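PDB 6GHS: TagI restriction endonuclease from Thermocrispum agreste, which is a modification-dependent restriction endonuclease that joins an SRA domain, probably the reader of 5-methylcytosine or 5-hydroxymethylcytosine, to an HNH domain that probably cuts the DNA. Local coordinates for residues A[203-208]-A[285-290]; A[223-228]-A[246-251]; A[229-234]-A[295-300]. All coordinates share one frame; numbering follows the deposited sequence.

Contact 1. Residues A[203-208]-A[285-290]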
loop_
_atom_site.group_PDB
_atom_site.type_symbol
_atom_site.label_atom_id
_atom_site.label_comp_id
_atom_site.label_asym_id
_atom_site.label_seq_id
_atom_site.Cartn_x
_atom_site.Cartn_y
_atom_site.Cartn_z
ATOM N N LYS A 203 17.942 4.247 -2.104
ATOM C CA LYS A 203 17.950 3.887 -0.675
ATOM C C LYS A 203 19.357 3.548 -0.154
ATOM O O LYS A 203 19.699 3.906 0.979
ATOM C CB LYS A 203 17.004 2.719 -0.395
ATOM C CG LYS A 203 15.529 3.029 -0.574
ATOM C CD LYS A 203 14.700 1.838 -0.127
ATOM C CE LYS A 203 13.213 2.096 -0.248
ATOM N NZ LYS A 203 12.440 0.910 0.211
ATOM N N GLY A 204 20.148 2.851 -0.976
ATOM C CA GLY A 204 21.545 2.546 -0.665
ATOM C C GLY A 204 22.428 3.779 -0.508
ATOM O O GLY A 204 23.248 3.845 0.410
ATOM N N TRP A 205 22.272 4.753 -1.398
ATOM C CA TRP A 205 23.051 5.993 -1.312
ATOM C C TRP A 205 22.737 6.811 -0.075
ATOM O O TRP A 205 23.612 7.492 0.457
ATOM C CB TRP A 205 22.825 6.882 -2.538
ATOM C CG TRP A 205 23.395 6.350 -3.804
ATOM C CD1 TRP A 205 24.531 5.613 -3.948
ATOM C CD2 TRP A 205 22.874 6.547 -5.119
ATOM N NE1 TRP A 205 24.738 5.320 -5.266
ATOM C CE2 TRP A 205 23.736 5.882 -6.011
ATOM C CE3 TRP A 205 21.755 7.214 -5.631
ATOM C CZ2 TRP A 205 23.516 5.862 -7.397
ATOM C CZ3 TRP A 205 21.532 7.196 -7.010
ATOM C CH2 TRP A 205 22.408 6.523 -7.875
ATOM N N HIS A 206 21.477 6.758 0.351
ATOM C CA HIS A 206 20.993 7.535 1.496
ATOM C C HIS A 206 20.984 6.742 2.804
ATOM O O HIS A 206 20.897 7.335 3.878
ATOM C CB HIS A 206 19.595 8.099 1.191
ATOM C CG HIS A 206 19.611 9.239 0.222
ATOM N ND1 HIS A 206 19.969 10.520 0.590
ATOM C CD2 HIS A 206 19.331 9.294 -1.102
ATOM C CE1 HIS A 206 19.905 11.314 -0.464
ATOM N NE2 HIS A 206 19.518 10.595 -1.503
ATOM N N LYS A 207 21.092 5.418 2.703
ATOM C CA LYS A 207 21.027 4.499 3.847
ATOM C C LYS A 207 19.700 4.612 4.565
ATOM O O LYS A 207 19.638 4.792 5.779
ATOM C CB LYS A 207 22.208 4.686 4.808
ATOM C CG LYS A 207 23.529 4.349 4.161
ATOM C CD LYS A 207 24.675 4.649 5.090
ATOM C CE LYS A 207 25.992 4.538 4.346
ATOM N NZ LYS A 207 27.046 5.281 5.084
ATOM N N HIS A 208 18.640 4.518 3.774
ATOM C CA HIS A 208 17.266 4.616 4.262
ATOM C C HIS A 208 16.941 5.854 5.135
ATOM O O HIS A 208 16.035 5.803 5.963
ATOM C CB HIS A 208 16.910 3.315 4.986
ATOM C CG HIS A 208 17.173 2.093 4.173
ATOM N ND1 HIS A 208 16.255 1.579 3.287
ATOM C CD2 HIS A 208 18.256 1.290 4.102
ATOM C CE1 HIS A 208 16.756 0.501 2.713
ATOM N NE2 HIS A 208 17.968 0.302 3.194
ATOM N N HIS A 285 22.925 13.687 -1.668
ATOM C CA HIS A 285 24.089 12.818 -1.757
ATOM C C HIS A 285 24.726 13.004 -3.147
ATOM O O HIS A 285 24.001 13.104 -4.141
ATOM C CB HIS A 285 23.673 11.372 -1.518
ATOM C CG HIS A 285 24.815 10.410 -1.516
ATOM N ND1 HIS A 285 25.231 9.755 -2.655
ATOM C CD2 HIS A 285 25.634 9.996 -0.522
ATOM C CE1 HIS A 285 26.253 8.974 -2.360
ATOM N NE2 HIS A 285 26.519 9.104 -1.072
ATOM N N PRO A 286 26.074 13.060 -3.226
ATOM C CA PRO A 286 26.745 13.425 -4.485
ATOM C C PRO A 286 26.531 12.508 -5.693
ATOM O O PRO A 286 26.556 12.981 -6.831
ATOM C CB PRO A 286 28.220 13.428 -4.093
ATOM C CG PRO A 286 28.219 13.697 -2.626
ATOM C CD PRO A 286 27.057 12.907 -2.133
ATOM N N ARG A 287 26.334 11.220 -5.445
ATOM C CA ARG A 287 26.043 10.245 -6.514
ATOM C C ARG A 287 24.562 10.244 -6.949
ATOM O O ARG A 287 24.217 9.629 -7.965
ATOM C CB ARG A 287 26.456 8.836 -6.069
ATOM C CG ARG A 287 27.895 8.731 -5.564
ATOM C CD ARG A 287 28.261 7.313 -5.137
ATOM N NE ARG A 287 28.592 6.462 -6.284
ATOM C CZ ARG A 287 29.730 6.511 -6.985
ATOM N NH1 ARG A 287 30.698 7.384 -6.683
ATOM N NH2 ARG A 287 29.901 5.680 -8.012
ATOM N N HIS A 288 23.707 10.917 -6.165
ATOM C CA HIS A 288 22.263 11.062 -6.422
ATOM C C HIS A 288 21.941 12.459 -6.984
ATOM O O HIS A 288 21.875 13.446 -6.241
ATOM C CB HIS A 288 21.495 10.810 -5.113
ATOM C CG HIS A 288 20.009 10.708 -5.276
ATOM N ND1 HIS A 288 19.125 11.289 -4.395
ATOM C CD2 HIS A 288 19.253 10.082 -6.208
ATOM C CE1 HIS A 288 17.890 11.033 -4.780
ATOM N NE2 HIS A 288 17.940 10.302 -5.878
ATOM N N VAL A 289 21.750 12.527 -8.301
ATOM C CA VAL A 289 21.487 13.786 -8.987
ATOM C C VAL A 289 19.990 13.929 -9.248
ATOM O O VAL A 289 19.434 13.259 -10.123
ATOM C CB VAL A 289 22.257 13.876 -10.325
ATOM C CG1 VAL A 289 21.909 15.170 -11.074
ATOM C CG2 VAL A 289 23.754 13.782 -10.068
ATOM N N ILE A 290 19.350 14.821 -8.499
ATOM C CA ILE A 290 17.946 15.131 -8.714
ATOM C C ILE A 290 17.814 16.097 -9.897
ATOM O O ILE A 290 18.362 17.200 -9.871
ATOM C CB ILE A 290 17.308 15.754 -7.463
ATOM C CG1 ILE A 290 17.388 14.782 -6.288
ATOM C CG2 ILE A 290 15.855 16.123 -7.734
ATOM C CD1 ILE A 290 17.321 15.481 -4.952
#
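Ring packing dominates where the last turn of helix 196-206 meets the loop running from strand 278-281 to helix 292-299. The indole of Trp205, its CG beside the backbone N (chi1 -69°), and the imidazole of His285 are nearly parallel, planes at 9°, but offset so that little of either ring covers the other, with 5.2 Å between the centroids of the indole five-membered ring and the His285 ring. Two CH-pi contacts add to this. Trp205 CB stands over a face of the His285 ring, 4.1 Å from its centroid, and Arg287 CB covers the five-membered ring of Trp205. Farther out on the indole, His288 CB touches Trp205 CE3 at 3.6 Å. Trp205, His206, His285 and His288 thus make up an aromatic cluster; its two loop members begin and end a type I beta turn closed by His288 N to His285 O (3.0 Å). Backbone oxygens also lie on rings: Arg287 O is 3.6 Å from Trp205 CH2, over the indole face, and Trp205 O lies over a His285 face. Among polar groups, His206 NE2 comes within 3.0 Å of His288 ND1, the two rings nearly perpendicular at 87°, while His288 NE2 is hydrogen-bonded to Glu243 O.

Contact 2. Residues A[223-228]-A[246-251]. With ZN (zinc ion), chain B.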
loop_
_atom_site.group_PDB
_atom_site.type_symbol
_atom_site.label_atom_id
_atom_site.label_comp_id
_atom_site.label_asym_id
_atom_site.label_seq_id
_atom_site.Cartn_x
_atom_site.Cartn_y
_atom_site.Cartn_z
ATOM N N PRO A 223 17.013 -1.345 8.651
ATOM C CA PRO A 223 16.469 -0.033 8.252
ATOM C C PRO A 223 15.367 -0.135 7.218
ATOM O O PRO A 223 15.356 -1.084 6.438
ATOM C CB PRO A 223 17.670 0.683 7.609
ATOM C CG PRO A 223 18.862 -0.176 7.860
ATOM C CD PRO A 223 18.339 -1.564 8.038
ATOM N N TYR A 224 14.484 0.860 7.198
ATOM C CA TYR A 224 13.330 0.872 6.313
ATOM C C TYR A 224 13.036 2.267 5.749
ATOM O O TYR A 224 13.034 3.252 6.480
ATOM C CB TYR A 224 12.095 0.386 7.066
ATOM C CG TYR A 224 10.859 0.497 6.220
ATOM C CD1 TYR A 224 10.571 -0.463 5.265
ATOM C CD2 TYR A 224 10.013 1.591 6.322
ATOM C CE1 TYR A 224 9.455 -0.364 4.457
ATOM C CE2 TYR A 224 8.901 1.697 5.509
ATOM C CZ TYR A 224 8.630 0.712 4.584
ATOM O OH TYR A 224 7.543 0.808 3.776
ATOM N N SER A 225 12.734 2.349 4.461
ATOM C CA SER A 225 12.317 3.614 3.864
ATOM C C SER A 225 11.459 3.359 2.636
ATOM O O SER A 225 11.198 2.206 2.279
ATOM C CB SER A 225 13.539 4.470 3.516
ATOM O OG SER A 225 14.286 3.920 2.443
ATOM N N GLN A 226 11.003 4.438 2.010
ATOM C CA GLN A 226 10.190 4.359 0.816
ATOM C C GLN A 226 10.823 5.187 -0.300
ATOM O O GLN A 226 11.295 6.297 -0.082
ATOM C CB GLN A 226 8.749 4.813 1.120
ATOM C CG GLN A 226 7.777 3.666 1.420
ATOM C CD GLN A 226 6.604 4.066 2.313
ATOM O OE1 GLN A 226 6.266 3.351 3.257
ATOM N NE2 GLN A 226 5.983 5.209 2.022
ATOM N N GLY A 227 10.847 4.611 -1.494
ATOM C CA GLY A 227 11.236 5.321 -2.706
ATOM C C GLY A 227 10.030 6.040 -3.275
ATOM O O GLY A 227 9.000 5.418 -3.573
ATOM N N ALA A 228 10.163 7.351 -3.432
ATOM C CA ALA A 228 9.060 8.212 -3.822
ATOM C C ALA A 228 9.440 8.956 -5.095
ATOM O O ALA A 228 10.349 9.793 -5.082
ATOM C CB ALA A 228 8.747 9.191 -2.696
ATOM N N MET A 246 13.375 10.477 -8.082
ATOM C CA MET A 246 13.035 9.702 -6.890
ATOM C C MET A 246 13.713 10.253 -5.650
ATOM O O MET A 246 14.854 10.698 -5.721
ATOM C CB MET A 246 13.452 8.250 -7.071
ATOM C CG MET A 246 13.137 7.388 -5.866
ATOM S SD MET A 246 13.240 5.641 -6.229
ATOM C CE MET A 246 11.812 5.422 -7.291
ATOM N N LEU A 247 13.002 10.202 -4.521
ATOM C CA LEU A 247 13.545 10.567 -3.208
ATOM C C LEU A 247 13.368 9.416 -2.229
ATOM O O LEU A 247 12.328 8.763 -2.229
ATOM C CB LEU A 247 12.810 11.775 -2.629
ATOM C CG LEU A 247 12.730 13.058 -3.451
ATOM C CD1 LEU A 247 11.601 13.932 -2.913
ATOM C CD2 LEU A 247 14.055 13.795 -3.419
ATOM N N CYS A 248 14.372 9.185 -1.391
ATOM C CA CYS A 248 14.223 8.304 -0.230
ATOM C C CYS A 248 13.528 9.079 0.903
ATOM O O CYS A 248 14.033 10.102 1.355
ATOM C CB CYS A 248 15.596 7.815 0.224
ATOM S SG CYS A 248 15.603 6.795 1.708
ATOM N N LEU A 249 12.370 8.589 1.343
ATOM C CA LEU A 249 11.560 9.242 2.381
ATOM C C LEU A 249 11.011 8.272 3.417
ATOM O O LEU A 249 10.770 7.111 3.107
ATOM C CB LEU A 249 10.350 9.914 1.760
ATOM C CG LEU A 249 10.565 10.942 0.671
ATOM C CD1 LEU A 249 9.204 11.389 0.163
ATOM C CD2 LEU A 249 11.347 12.126 1.200
ATOM N N CYS A 250 10.739 8.774 4.622
ATOM C CA CYS A 250 10.045 7.993 5.639
ATOM C C CYS A 250 8.591 7.920 5.211
ATOM O O CYS A 250 8.147 8.751 4.411
ATOM C CB CYS A 250 10.150 8.627 7.024
ATOM S SG CYS A 250 9.490 10.292 7.086
ATOM N N PRO A 251 7.842 6.930 5.716
ATOM C CA PRO A 251 6.429 6.802 5.330
ATOM C C PRO A 251 5.565 8.039 5.530
ATOM O O PRO A 251 4.733 8.304 4.673
ATOM C CB PRO A 251 5.936 5.673 6.211
ATOM C CG PRO A 251 7.138 4.813 6.358
ATOM C CD PRO A 251 8.326 5.721 6.403
HETATM ZN ZN ZN B . 10.863 12.067 6.968
HETATM O O HOH W 1 2.942 6.152 3.155
#
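Gln226 lies across the ring of Pro251 at about a right angle, its OE1 3.5 Å from Pro251 CG. The pair joins strand 223-229 of the ββα-Me (HNH) finger to the start of its helix 251-258. Tyr224 reaches the same proline edge-on, CE2 to CG, and its hydroxyl donates to Gln226 OE1 (2.9 Å) in the carbonyl plane, on a lone pair; this fixes the amide, whose NE2 is hydrogen-bonded to His254 ND1 on the helix. An alanine in place of Gln226 would remove both amide bonds and the cover over Pro251, and would probably loosen the seating of the helix on the hairpin. Val255 and Asn252 of the second subunit pack on Tyr224 and Pro251. The strands are antiparallel: Gln226 with Leu249 and Ala228 with Leu247 are hydrogen-bonded pairs, and flank the non-hydrogen-bonded pair Gly227 with Cys248. Ala228 CB meets Leu249 CD1 at 3.6 Å on the face packed against helix 251-258. Cys250, at the N-cap, has SG in the crowded position between backbone N and carbonyl carbon (chi1 58°), and that sulfur binds the zinc ion at 2.2 Å, with Cys210, Cys213 and Asp253 completing the site.

Contact 3. Residues A[229-234]-A[295-300]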
loop_
_atom_site.group_PDB
_atom_site.type_symbol
_atom_site.label_atom_id
_atom_site.label_comp_id
_atom_site.label_asym_id
_atom_site.label_seq_id
_atom_site.Cartn_x
_atom_site.Cartn_y
_atom_site.Cartn_z
ATOM N N HIS A 229 8.746 8.642 -6.186
ATOM C CA HIS A 229 8.941 9.354 -7.433
ATOM C C HIS A 229 8.484 10.789 -7.282
ATOM O O HIS A 229 7.513 11.062 -6.598
ATOM C CB HIS A 229 8.175 8.704 -8.574
ATOM C CG HIS A 229 8.746 7.396 -9.020
ATOM N ND1 HIS A 229 8.256 6.182 -8.588
ATOM C CD2 HIS A 229 9.753 7.111 -9.878
ATOM C CE1 HIS A 229 8.945 5.206 -9.152
ATOM N NE2 HIS A 229 9.856 5.740 -9.944
ATOM N N ILE A 230 9.189 11.693 -7.945
ATOM C CA ILE A 230 8.963 13.125 -7.806
ATOM C C ILE A 230 7.890 13.514 -8.815
ATOM O O ILE A 230 6.832 14.021 -8.438
ATOM C CB ILE A 230 10.273 13.918 -7.999
ATOM C CG1 ILE A 230 11.355 13.383 -7.042
ATOM C CG2 ILE A 230 10.055 15.397 -7.754
ATOM C CD1 ILE A 230 12.694 14.083 -7.121
ATOM N N ARG A 231 8.161 13.257 -10.089
ATOM C CA ARG A 231 7.147 13.374 -11.138
ATOM C C ARG A 231 6.499 12.009 -11.339
ATOM O O ARG A 231 7.176 11.088 -11.795
ATOM C CB ARG A 231 7.770 13.824 -12.447
ATOM C CG ARG A 231 6.791 13.863 -13.606
ATOM C CD ARG A 231 7.487 14.271 -14.881
ATOM N NE ARG A 231 6.523 14.510 -15.943
ATOM C CZ ARG A 231 6.794 15.117 -17.093
ATOM N NH1 ARG A 231 8.025 15.550 -17.367
ATOM N NH2 ARG A 231 5.818 15.293 -17.981
ATOM N N PRO A 232 5.190 11.878 -11.039
ATOM C CA PRO A 232 4.594 10.532 -10.990
ATOM C C PRO A 232 4.672 9.765 -12.304
ATOM O O PRO A 232 4.808 10.362 -13.368
ATOM C CB PRO A 232 3.130 10.792 -10.609
ATOM C CG PRO A 232 3.094 12.179 -10.088
ATOM C CD PRO A 232 4.186 12.920 -10.784
ATOM N N LEU A 233 4.588 8.447 -12.203
ATOM C CA LEU A 233 4.647 7.578 -13.366
ATOM C C LEU A 233 3.274 7.502 -14.027
ATOM O O LEU A 233 2.272 7.886 -13.424
ATOM C CB LEU A 233 5.103 6.180 -12.945
ATOM C CG LEU A 233 6.413 6.062 -12.158
ATOM C CD1 LEU A 233 6.664 4.615 -11.773
ATOM C CD2 LEU A 233 7.585 6.610 -12.964
ATOM N N GLY A 234 3.235 7.026 -15.272
ATOM C CA GLY A 234 1.978 6.650 -15.925
ATOM C C GLY A 234 1.485 7.575 -17.016
ATOM O O GLY A 234 2.163 8.532 -17.395
ATOM N N ILE A 295 11.373 18.227 -10.231
ATOM C CA ILE A 295 11.000 19.038 -9.069
ATOM C C ILE A 295 9.996 20.114 -9.458
ATOM O O ILE A 295 8.952 20.236 -8.830
ATOM C CB ILE A 295 12.229 19.657 -8.364
ATOM C CG1 ILE A 295 13.018 18.532 -7.674
ATOM C CG2 ILE A 295 11.805 20.757 -7.381
ATOM C CD1 ILE A 295 14.037 18.984 -6.652
ATOM N N ARG A 296 10.316 20.880 -10.493
ATOM C CA ARG A 296 9.402 21.903 -11.007
ATOM C C ARG A 296 8.031 21.353 -11.343
ATOM O O ARG A 296 7.034 22.001 -11.054
ATOM C CB ARG A 296 9.972 22.591 -12.252
ATOM C CG ARG A 296 10.840 23.801 -11.946
ATOM C CD ARG A 296 11.669 24.200 -13.154
ATOM N NE ARG A 296 12.867 24.906 -12.711
ATOM C CZ ARG A 296 14.095 24.737 -13.202
ATOM N NH1 ARG A 296 14.348 23.865 -14.185
ATOM N NH2 ARG A 296 15.091 25.452 -12.690
ATOM N N TYR A 297 7.990 20.170 -11.958
ATOM C CA TYR A 297 6.718 19.511 -12.338
ATOM C C TYR A 297 5.856 19.198 -11.122
ATOM O O TYR A 297 4.662 19.486 -11.107
ATOM C CB TYR A 297 6.964 18.217 -13.137
ATOM C CG TYR A 297 5.713 17.648 -13.760
ATOM C CD1 TYR A 297 4.798 16.920 -12.992
ATOM C CD2 TYR A 297 5.426 17.845 -15.118
ATOM C CE1 TYR A 297 3.631 16.401 -13.548
ATOM C CE2 TYR A 297 4.260 17.331 -15.693
ATOM C CZ TYR A 297 3.364 16.606 -14.901
ATOM O OH TYR A 297 2.207 16.082 -15.442
ATOM N N HIS A 298 6.473 18.603 -10.113
ATOM C CA HIS A 298 5.792 18.277 -8.865
ATOM C C HIS A 298 5.247 19.509 -8.176
ATOM O O HIS A 298 4.124 19.497 -7.708
ATOM C CB HIS A 298 6.749 17.548 -7.913
ATOM C CG HIS A 298 6.176 17.275 -6.559
ATOM N ND1 HIS A 298 6.363 18.124 -5.491
ATOM C CD2 HIS A 298 5.432 16.245 -6.097
ATOM C CE1 HIS A 298 5.763 17.627 -4.429
ATOM N NE2 HIS A 298 5.191 16.486 -4.770
ATOM N N ARG A 299 6.064 20.551 -8.097
ATOM C CA ARG A 299 5.651 21.847 -7.551
ATOM C C ARG A 299 4.405 22.380 -8.281
ATOM O O ARG A 299 3.507 22.965 -7.678
ATOM C CB ARG A 299 6.809 22.853 -7.667
ATOM C CG ARG A 299 6.761 23.977 -6.652
ATOM C CD ARG A 299 7.720 25.092 -7.034
ATOM N NE ARG A 299 9.111 24.635 -7.037
ATOM C CZ ARG A 299 10.036 24.931 -7.956
ATOM N NH1 ARG A 299 9.765 25.685 -9.023
ATOM N NH2 ARG A 299 11.261 24.438 -7.821
ATOM N N SER A 300 4.361 22.137 -9.586
ATOM C CA SER A 300 3.289 22.607 -10.444
ATOM C C SER A 300 1.991 21.804 -10.371
ATOM O O SER A 300 1.068 22.104 -11.118
ATOM C CB SER A 300 3.795 22.696 -11.898
ATOM O OG SER A 300 4.674 23.809 -12.052
#
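Two donors grip the carbonyl oxygen of Arg296: the backbone N of Ser300, at 3.1 Å from Arg296 O, and the OG of the same serine, whose bond comes in from above the carbonyl plane. Both bonds fall at the end of helix 292-299, whose Tyr297 and His298 meet the 229-234 loop. Arg231, with CG anti to its backbone N (chi1 176°) and the chain extended from CG to NE, runs obliquely over one face of the Tyr297 ring. Its CG sits over the CD1 side as a CH-pi contact, 4.0 Å from the ring centroid, and the guanidinium then lies flat over the CD2-CE2 side, planes 19° apart. Arg231 CZ is 4.1 Å from that centroid but off-centre, and NH2 closes to 3.4 Å from Tyr297 CE2. The far end of the tyrosine is held by His237, whose ND1 takes part in a hydrogen bond with the hydroxyl, whose ring meets Tyr297 at about a right angle, and whose O takes a weak hydrogen bond from Arg231 NH2. The other half of the contact is apolar: Ile230 CG2 packs on His298 CB (3.9 Å) and beside Ile295. His298 lays CD2 3.5 Å from Ile230 O, while its ring stacks on Phe257 and its NE2 is hydrogen-bonded to Phe257 O. This packing fastens the loop between the two HNH strands 223-229 and 246-249 to the C-terminal helix. With no hydrogen bond across the segments, the join rests on cation-pi attraction and dispersion and, because a guanidinium stays charged, is probably little affected by pH on the Arg231 side.

Contact 2 is the hub. Lys203 NZ of contact 1 is hydrogen-bonded to Ser225 O (2.7 Å), and His208 ND1 to Ser225 OG, so helix 196-206 is tied to the HNH hairpin. Segment 229-234 of contact 3 continues strand 223-229, and Ile230 CD1 packs on Leu247 CG at 3.8 Å. Contacts 1 and 3 join through Ile290, whose CG2 lies 3.6 Å from Ile295 CD1. Zinc is bound directly in contact 2 and lies about 11 Å from the side chain of His206. The sodium ion is about 5 Å from the side chain of Ala228 and 6 Å from that of Pro232, consistent with the nuclease metal site of HNH enzymes.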